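Local coordinates for ABC transporter substrate-binding protein (Vibrio cholerae, PDB 3LKV) that probably serves as the substrate-binding protein of an ABC transporter, here holding phenylalanine in its ligand pocket and carrying zinc ions, at residues 125-130 and 162-167. Sequence-based numbering, arbitrary orientation.
Sequences PVEQHV and KLSAAK
Glu127 OE1 is gripped by two groups: Lys167 NZ makes a salt bridge to it at 3.2 Å, and His168, just past the end of helix 152-167, adds a hydrogen bond through NE2. The lysine ammonium does not lie in the carboxylate plane but stands over it, 61° out, which suggests that charge attraction matters more here than a directed bond. The other oxygen takes the shorter bond. Ser164 OG donates to Glu127 OE2 at 2.6 Å, arriving on the anti side and 34° out of the plane. With Lys167 and His168 on OE1 and Ser164 on OE2, rotation of the carboxylate is probably restricted. Its reach comes from a bend at chi2, which turns the end of the glutamate toward helix 152-167, whereas Lys167 stays extended beyond CG and meets it at about a right angle. Next to the serine bond, Val130 lays CG2 against Ser164 OG at 3.4 Å, so the buried hydroxyl is wedged between a methyl and a carboxylate. The backbones come nearest at Glu127 and Ser164, whose CA atoms are 5.6 Å apart; the local axes pass at 9.3 Å and cross at -37°, running in roughly the same direction. Helix 152-167 links the adjacent parallel strands 142-147 and 171-176 as a beta-alpha-beta crossover, and helix 126-136, which precedes strand 142-147, packs against it in the lobe of the mixed sheet, consistent with the periplasmic binding protein fold. Val126 continues the apolar seam on Leu157, Leu160 and Leu161, and Val130 packs on Leu161, while His129 turns from this helix to bond Tyr198 and Leu239 on strands 196-199 and 237-240.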
loop_
_atom_site.group_PDB
_atom_site.type_symbol
_atom_site.label_atom_id
_atom_site.label_comp_id
_atom_site.label_asym_id
_atom_site.label_seq_id
_atom_site.Cartn_x
_atom_site.Cartn_y
_atom_site.Cartn_z
ATOM N N PRO A 125 18.302 14.614 21.376
ATOM C CA PRO A 125 18.978 15.085 22.593
ATOM C C PRO A 125 20.484 14.756 22.525
ATOM O O PRO A 125 20.975 13.761 23.104
ATOM C CB PRO A 125 18.293 14.267 23.697
ATOM C CG PRO A 125 17.979 12.935 22.997
ATOM C CD PRO A 125 17.804 13.227 21.512
ATOM N N VAL A 126 21.217 15.587 21.808
ATOM C CA VAL A 126 22.631 15.316 21.543
ATOM C C VAL A 126 23.446 15.199 22.877
ATOM O O VAL A 126 24.240 14.279 23.044
ATOM C CB VAL A 126 23.184 16.400 20.584
ATOM C CG1 VAL A 126 24.724 16.308 20.386
ATOM C CG2 VAL A 126 22.403 16.339 19.261
ATOM N N GLU A 127 23.237 16.139 23.802
ATOM C CA GLU A 127 23.913 16.120 25.110
ATOM C C GLU A 127 23.727 14.771 25.804
ATOM O O GLU A 127 24.667 14.135 26.298
ATOM C CB GLU A 127 23.373 17.251 26.006
ATOM C CG GLU A 127 23.848 17.236 27.515
ATOM C CD GLU A 127 25.350 17.471 27.712
ATOM O OE1 GLU A 127 25.831 17.245 28.862
ATOM O OE2 GLU A 127 26.056 17.869 26.738
ATOM N N GLN A 128 22.499 14.314 25.809
ATOM C CA GLN A 128 22.212 13.025 26.392
ATOM C C GLN A 128 22.942 11.888 25.632
ATOM O O GLN A 128 23.449 10.951 26.246
ATOM C CB GLN A 128 20.699 12.862 26.449
ATOM C CG GLN A 128 20.173 11.765 27.283
ATOM C CD GLN A 128 18.622 11.689 27.274
ATOM O OE1 GLN A 128 17.925 12.554 26.723
ATOM N NE2 GLN A 128 18.097 10.650 27.906
ATOM N N HIS A 129 23.064 11.991 24.315
ATOM C CA HIS A 129 23.800 10.983 23.571
ATOM C C HIS A 129 25.312 10.976 23.930
ATOM O O HIS A 129 25.919 9.924 24.020
ATOM C CB HIS A 129 23.659 11.182 22.048
ATOM C CG HIS A 129 22.287 10.905 21.520
ATOM N ND1 HIS A 129 21.883 11.308 20.271
ATOM C CD2 HIS A 129 21.228 10.257 22.064
ATOM C CE1 HIS A 129 20.632 10.927 20.066
ATOM N NE2 HIS A 129 20.210 10.281 21.139
ATOM N N VAL A 130 25.911 12.146 24.092
ATOM C CA VAL A 130 27.310 12.209 24.461
ATOM C C VAL A 130 27.536 11.603 25.843
ATOM O O VAL A 130 28.522 10.849 26.062
ATOM C CB VAL A 130 27.793 13.648 24.456
ATOM C CG1 VAL A 130 29.216 13.769 25.080
ATOM C CG2 VAL A 130 27.719 14.188 23.005
ATOM N N LYS A 162 28.983 20.057 18.771
ATOM C CA LYS A 162 30.225 20.802 19.029
ATOM C C LYS A 162 30.250 21.422 20.426
ATOM O O LYS A 162 31.270 21.347 21.110
ATOM C CB LYS A 162 30.481 21.883 17.969
ATOM C CG LYS A 162 30.985 21.332 16.557
ATOM C CD LYS A 162 31.078 22.478 15.460
ATOM C CE LYS A 162 31.040 22.005 13.968
ATOM N NZ LYS A 162 32.395 21.587 13.339
ATOM N N LEU A 163 29.128 21.991 20.855
ATOM C CA LEU A 163 28.997 22.494 22.218
ATOM C C LEU A 163 29.078 21.378 23.262
ATOM O O LEU A 163 29.687 21.527 24.313
ATOM C CB LEU A 163 27.692 23.284 22.411
ATOM C CG LEU A 163 27.508 24.584 21.557
ATOM C CD1 LEU A 163 26.051 25.184 21.743
ATOM C CD2 LEU A 163 28.616 25.700 21.776
ATOM N N SER A 164 28.441 20.256 22.997
ATOM C CA SER A 164 28.447 19.192 23.986
ATOM C C SER A 164 29.787 18.416 24.060
ATOM O O SER A 164 30.220 18.020 25.153
ATOM C CB SER A 164 27.275 18.255 23.765
ATOM O OG SER A 164 27.440 17.165 24.632
ATOM N N ALA A 165 30.445 18.222 22.923
ATOM C CA ALA A 165 31.799 17.615 22.901
ATOM C C ALA A 165 32.768 18.456 23.722
ATOM O O ALA A 165 33.442 17.931 24.619
ATOM C CB ALA A 165 32.315 17.480 21.496
ATOM N N ALA A 166 32.800 19.760 23.442
ATOM C CA ALA A 166 33.631 20.712 24.199
ATOM C C ALA A 166 33.296 20.737 25.712
ATOM O O ALA A 166 34.201 20.672 26.541
ATOM C CB ALA A 166 33.526 22.135 23.605
ATOM N N LYS A 167 32.015 20.820 26.072
ATOM C CA LYS A 167 31.617 20.734 27.489
ATOM C C LYS A 167 32.176 19.489 28.212
ATOM O O LYS A 167 32.508 19.565 29.381
ATOM C CB LYS A 167 30.090 20.751 27.640
ATOM C CG LYS A 167 29.600 20.266 29.001
ATOM C CD LYS A 167 28.075 20.369 29.208
ATOM C CE LYS A 167 27.719 20.047 30.675
ATOM N NZ LYS A 167 26.288 19.707 30.779
#